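Local coordinates for protein acyl-CoA hydrolase (Bacillus halodurans, PDB 1VPM) that binds coenzyme A and probably hydrolyses long-chain fatty acyl-CoA thioesters, as a hotdog-fold member of the acyl coenzyme A hydrolase family, at residues V19-P32 / A80-V92. Numbering follows the deposited sequence. Where two conformers were deposited one is given.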
loop_
_atom_site.group_PDB
_atom_site.type_symbol
_atom_site.label_atom_id
_atom_site.label_comp_id
_atom_site.label_asym_id
_atom_site.label_seq_id
_atom_site.Cartn_x
_atom_site.Cartn_y
_atom_site.Cartn_z
ATOM N N VAL A 19 29.550 3.864 16.696
ATOM C CA VAL A 19 28.355 3.065 16.378
ATOM C C VAL A 19 27.141 3.923 16.465
ATOM O O VAL A 19 26.206 3.796 15.660
ATOM C CB VAL A 19 28.216 1.871 17.315
ATOM C CG1 VAL A 19 26.851 1.200 17.118
ATOM C CG2 VAL A 19 29.324 0.907 17.067
ATOM N N GLU A 20 27.127 4.822 17.418
ATOM C CA GLU A 20 26.000 5.672 17.640
ATOM C C GLU A 20 25.595 6.523 16.468
ATOM O O GLU A 20 24.445 6.881 16.386
ATOM C CB GLU A 20 26.296 6.569 18.855
ATOM C CG GLU A 20 25.149 7.321 19.426
ATOM C CD GLU A 20 24.016 6.425 19.991
ATOM O OE1 GLU A 20 24.242 5.256 20.358
ATOM O OE2 GLU A 20 22.892 6.908 20.058
ATOM N N ARG A 21 26.512 6.851 15.548
ATOM C CA ARG A 21 26.149 7.640 14.346
ATOM C C ARG A 21 25.108 6.902 13.503
ATOM O O ARG A 21 24.293 7.512 12.877
ATOM C CB ARG A 21 27.404 7.958 13.471
ATOM C CG ARG A 21 27.192 8.554 12.012
ATOM C CD ARG A 21 28.436 8.337 10.972
ATOM N NE ARG A 21 28.362 9.232 9.802
ATOM C CZ ARG A 21 28.670 10.515 9.831
ATOM N NH1 ARG A 21 29.071 11.086 10.960
ATOM N NH2 ARG A 21 28.563 11.258 8.743
ATOM N N SER A 22 25.216 5.578 13.456
ATOM C CA SER A 22 24.420 4.741 12.553
ATOM C C SER A 22 23.094 4.323 13.220
ATOM O O SER A 22 22.142 3.914 12.531
ATOM C CB SER A 22 25.245 3.470 12.194
ATOM O OG SER A 22 25.315 2.483 13.284
ATOM N N ARG A 23 23.027 4.412 14.556
ATOM C CA ARG A 23 21.966 3.700 15.285
ATOM C C ARG A 23 20.610 4.282 14.934
ATOM O O ARG A 23 20.435 5.494 14.897
ATOM C CB ARG A 23 22.248 3.693 16.781
ATOM C CG ARG A 23 21.198 2.874 17.558
ATOM C CD ARG A 23 21.636 2.621 18.991
ATOM N NE ARG A 23 21.602 3.880 19.714
ATOM C CZ ARG A 23 20.512 4.435 20.231
ATOM N NH1 ARG A 23 19.324 3.842 20.131
ATOM N NH2 ARG A 23 20.614 5.606 20.857
ATOM N N THR A 24 19.646 3.412 14.630
ATOM C CA THR A 24 18.368 3.819 14.156
ATOM C C THR A 24 17.282 3.000 14.819
ATOM O O THR A 24 17.419 1.830 15.064
ATOM C CB THR A 24 18.230 3.668 12.632
ATOM O OG1 THR A 24 19.372 4.271 11.999
ATOM C CG2 THR A 24 16.924 4.232 12.056
ATOM N N ILE A 25 16.221 3.703 15.156
ATOM C CA ILE A 25 15.017 3.099 15.753
ATOM C C ILE A 25 13.789 3.296 14.880
ATOM O O ILE A 25 13.537 4.382 14.279
ATOM C CB ILE A 25 14.774 3.644 17.159
ATOM C CG1 ILE A 25 15.870 3.088 18.105
ATOM C CG2 ILE A 25 13.314 3.277 17.649
ATOM C CD1 ILE A 25 16.024 3.910 19.285
ATOM N N GLN A 26 12.980 2.243 14.790
ATOM C CA GLN A 26 11.673 2.337 14.126
ATOM C C GLN A 26 10.615 1.705 15.021
ATOM O O GLN A 26 10.896 0.792 15.795
ATOM C CB GLN A 26 11.734 1.635 12.764
ATOM C CG GLN A 26 10.468 1.521 11.991
ATOM C CD GLN A 26 9.805 2.843 11.528
ATOM O OE1 GLN A 26 9.703 3.830 12.265
ATOM N NE2 GLN A 26 9.244 2.808 10.309
ATOM N N THR A 27 9.383 2.228 14.928
ATOM C CA THR A 27 8.239 1.607 15.587
ATOM C C THR A 27 7.125 1.495 14.562
ATOM O O THR A 27 6.901 2.432 13.814
ATOM C CB THR A 27 7.704 2.499 16.721
ATOM O OG1 THR A 27 8.799 2.909 17.553
ATOM C CG2 THR A 27 6.657 1.754 17.580
ATOM N N ARG A 28 6.427 0.362 14.543
ATOM C CA ARG A 28 5.358 0.137 13.550
ATOM C C ARG A 28 4.169 -0.485 14.258
ATOM O O ARG A 28 4.318 -1.386 15.064
ATOM C CB ARG A 28 5.844 -0.899 12.508
ATOM C CG ARG A 28 7.126 -0.604 11.770
ATOM C CD ARG A 28 7.067 0.739 11.128
ATOM N NE ARG A 28 6.235 0.698 9.945
ATOM C CZ ARG A 28 6.704 0.700 8.700
ATOM N NH1 ARG A 28 8.023 0.766 8.443
ATOM N NH2 ARG A 28 5.841 0.638 7.701
ATOM N N LEU A 29 2.992 -0.054 13.883
ATOM C CA LEU A 29 1.784 -0.634 14.384
ATOM C C LEU A 29 1.499 -1.898 13.577
ATOM O O LEU A 29 1.590 -1.868 12.345
ATOM C CB LEU A 29 0.686 0.382 14.183
ATOM C CG LEU A 29 -0.662 0.138 14.854
ATOM C CD1 LEU A 29 -0.516 -0.147 16.333
ATOM C CD2 LEU A 29 -1.544 1.344 14.629
ATOM N N VAL A 30 1.080 -2.962 14.244
ATOM C CA VAL A 30 0.697 -4.212 13.533
ATOM C C VAL A 30 -0.779 -4.110 13.175
ATOM O O VAL A 30 -1.673 -3.920 14.059
ATOM C CB VAL A 30 0.948 -5.447 14.357
ATOM C CG1 VAL A 30 0.545 -6.707 13.578
ATOM C CG2 VAL A 30 2.418 -5.537 14.721
ATOM N N LEU A 31 -1.098 -4.173 11.877
ATOM C CA LEU A 31 -2.450 -4.049 11.454
ATOM C C LEU A 31 -2.959 -5.277 10.695
ATOM O O LEU A 31 -2.166 -6.084 10.293
ATOM C CB LEU A 31 -2.578 -2.827 10.567
ATOM C CG LEU A 31 -2.405 -1.543 11.426
ATOM C CD1 LEU A 31 -2.220 -0.387 10.531
ATOM C CD2 LEU A 31 -3.550 -1.275 12.392
ATOM N N PRO A 32 -4.287 -5.397 10.526
ATOM C CA PRO A 32 -4.862 -6.617 9.881
ATOM C C PRO A 32 -4.268 -7.077 8.545
ATOM O O PRO A 32 -4.111 -8.279 8.343
ATOM C CB PRO A 32 -6.338 -6.281 9.788
ATOM C CG PRO A 32 -6.567 -5.379 10.994
ATOM C CD PRO A 32 -5.363 -4.486 10.975
ATOM N N ALA A 80 3.857 -11.326 17.070
ATOM C CA ALA A 80 3.225 -10.120 17.411
ATOM C C ALA A 80 1.871 -10.263 16.750
ATOM O O ALA A 80 1.715 -11.035 15.793
ATOM C CB ALA A 80 4.018 -8.944 16.882
ATOM N N THR A 81 0.912 -9.562 17.275
ATOM C CA THR A 81 -0.460 -9.629 16.833
ATOM C C THR A 81 -1.020 -8.253 16.666
ATOM O O THR A 81 -0.401 -7.262 17.047
ATOM C CB THR A 81 -1.316 -10.439 17.852
ATOM O OG1 THR A 81 -1.473 -9.683 19.053
ATOM C CG2 THR A 81 -0.614 -11.725 18.196
ATOM N N VAL A 82 -2.214 -8.168 16.097
ATOM C CA VAL A 82 -2.836 -6.897 15.767
ATOM C C VAL A 82 -2.966 -5.839 16.893
ATOM O O VAL A 82 -3.441 -6.118 17.993
ATOM C CB VAL A 82 -4.195 -7.131 15.095
ATOM C CG1 VAL A 82 -4.922 -5.830 14.836
ATOM C CG2 VAL A 82 -3.993 -7.862 13.791
ATOM N N GLY A 83 -2.509 -4.618 16.585
ATOM C CA GLY A 83 -2.652 -3.486 17.480
ATOM C C GLY A 83 -1.472 -3.394 18.414
ATOM O O GLY A 83 -1.320 -2.369 19.110
ATOM N N ASP A 84 -0.660 -4.458 18.446
ATOM C CA ASP A 84 0.647 -4.412 19.057
ATOM C C ASP A 84 1.522 -3.512 18.267
ATOM O O ASP A 84 1.243 -3.145 17.115
ATOM C CB ASP A 84 1.356 -5.766 19.071
ATOM C CG ASP A 84 0.769 -6.742 20.014
ATOM O OD1 ASP A 84 -0.070 -6.319 20.850
ATOM O OD2 ASP A 84 1.194 -7.938 19.937
ATOM N N ALA A 85 2.633 -3.160 18.886
ATOM C CA ALA A 85 3.584 -2.361 18.146
ATOM C C ALA A 85 4.856 -3.182 18.078
ATOM O O ALA A 85 5.252 -3.883 19.046
ATOM C CB ALA A 85 3.871 -1.097 18.826
ATOM N N LEU A 86 5.523 -3.064 16.953
ATOM C CA LEU A 86 6.832 -3.625 16.777
ATOM C C LEU A 86 7.857 -2.538 16.886
ATOM O O LEU A 86 7.734 -1.518 16.231
ATOM C CB LEU A 86 6.984 -4.254 15.408
ATOM C CG LEU A 86 6.432 -5.607 15.044
ATOM C CD1 LEU A 86 6.885 -5.900 13.581
ATOM C CD2 LEU A 86 6.995 -6.688 15.957
ATOM N N GLU A 87 8.899 -2.798 17.665
ATOM C CA GLU A 87 9.996 -1.879 17.914
ATOM C C GLU A 87 11.277 -2.519 17.324
ATOM O O GLU A 87 11.623 -3.591 17.722
ATOM C CB GLU A 87 10.191 -1.714 19.408
ATOM C CG GLU A 87 8.897 -1.355 20.174
ATOM C CD GLU A 87 9.075 -1.365 21.728
ATOM O OE1 GLU A 87 10.094 -1.946 22.241
ATOM O OE2 GLU A 87 8.178 -0.782 22.401
ATOM N N LEU A 88 11.954 -1.779 16.479
ATOM C CA LEU A 88 13.166 -2.244 15.866
ATOM C C LEU A 88 14.316 -1.286 16.177
ATOM O O LEU A 88 14.090 -0.042 16.211
ATOM C CB LEU A 88 12.991 -2.345 14.343
ATOM C CG LEU A 88 11.931 -3.331 13.781
ATOM C CD1 LEU A 88 10.667 -2.547 13.411
ATOM C CD2 LEU A 88 12.476 -4.036 12.586
ATOM N N GLU A 89 15.507 -1.874 16.327
ATOM C CA GLU A 89 16.722 -1.082 16.524
ATOM C C GLU A 89 17.857 -1.713 15.761
ATOM O O GLU A 89 18.053 -2.906 15.868
ATOM C CB GLU A 89 17.074 -1.007 18.014
ATOM C CG GLU A 89 18.310 -0.161 18.305
ATOM C CD GLU A 89 18.743 -0.193 19.757
ATOM O OE1 GLU A 89 18.208 -0.958 20.585
ATOM O OE2 GLU A 89 19.634 0.591 20.093
ATOM N N GLY A 90 18.585 -0.906 15.030
ATOM C CA GLY A 90 19.683 -1.363 14.223
ATOM C C GLY A 90 20.926 -0.516 14.473
ATOM O O GLY A 90 20.803 0.690 14.777
ATOM N N PHE A 91 22.071 -1.149 14.362
ATOM C CA PHE A 91 23.347 -0.433 14.293
ATOM C C PHE A 91 24.425 -1.238 13.623
ATOM O O PHE A 91 24.388 -2.466 13.597
ATOM C CB PHE A 91 23.784 0.038 15.681
ATOM C CG PHE A 91 23.736 -1.002 16.738
ATOM C CD1 PHE A 91 22.594 -1.184 17.511
ATOM C CD2 PHE A 91 24.861 -1.736 17.040
ATOM C CE1 PHE A 91 22.586 -2.105 18.535
ATOM C CE2 PHE A 91 24.853 -2.652 18.069
ATOM C CZ PHE A 91 23.711 -2.815 18.826
ATOM N N VAL A 92 25.375 -0.508 13.043
ATOM C CA VAL A 92 26.536 -1.104 12.402
ATOM C C VAL A 92 27.427 -1.618 13.513
ATOM O O VAL A 92 27.780 -0.875 14.430
ATOM C CB VAL A 92 27.284 -0.071 11.505
ATOM C CG1 VAL A 92 28.562 -0.657 10.984
ATOM C CG2 VAL A 92 26.434 0.348 10.376
#
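Strands 24-29 and 85-92 run antiparallel at 165°, their axes 4.6 Å apart, with paired backbone bonds at Thr-24/Gly-90, Gln-26/Leu-88 and Arg-28/Leu-86. Beyond the strand, Val-30 N bonds Asp-84 O and Val-30 O takes Gly-83 N at 2.8 Å, tying the strand outermost within the chain to the type II turn 81-84. Val-30 packs against that turn: its CB lies 3.5 Å from Thr-81 O, while CG2 rests on Leu-86 CG. At the other end Ser-22 OG accepts a nearly straight bond from Val-92 N (3.0 Å, 171°) and itself donates to Val-19 O. Val-19 CG1 packs 3.5 Å from Phe-91 CD2. Arg-23, its chain bent at chi3, grips Glu-20 side-on through NE and NH2 and turns NH1 to Glu-89 OE2 at 3.3 Å, a long salt bridge met from above the carboxylate plane that completes a three-residue network. Glu-89 reaches it with CG anti to the backbone N (chi1 -178°) and an extended chain, its OE1 salt-bridged to Arg-105. Trading Glu-89 for an alanine would probably leave Arg-105 and Arg-23 NH1 without this carboxylate. Gln-26, Arg-28, Leu-86 and Leu-88 share the sheet face that carries helix 43-62, whereas Thr-27 OG1, on the other face, is hydrogen-bonded to Ile-25 O of a second subunit. This pairing belongs to the hotdog fold, an antiparallel sheet wrapped around a long helix, and the outer strand also contributes to subunit association.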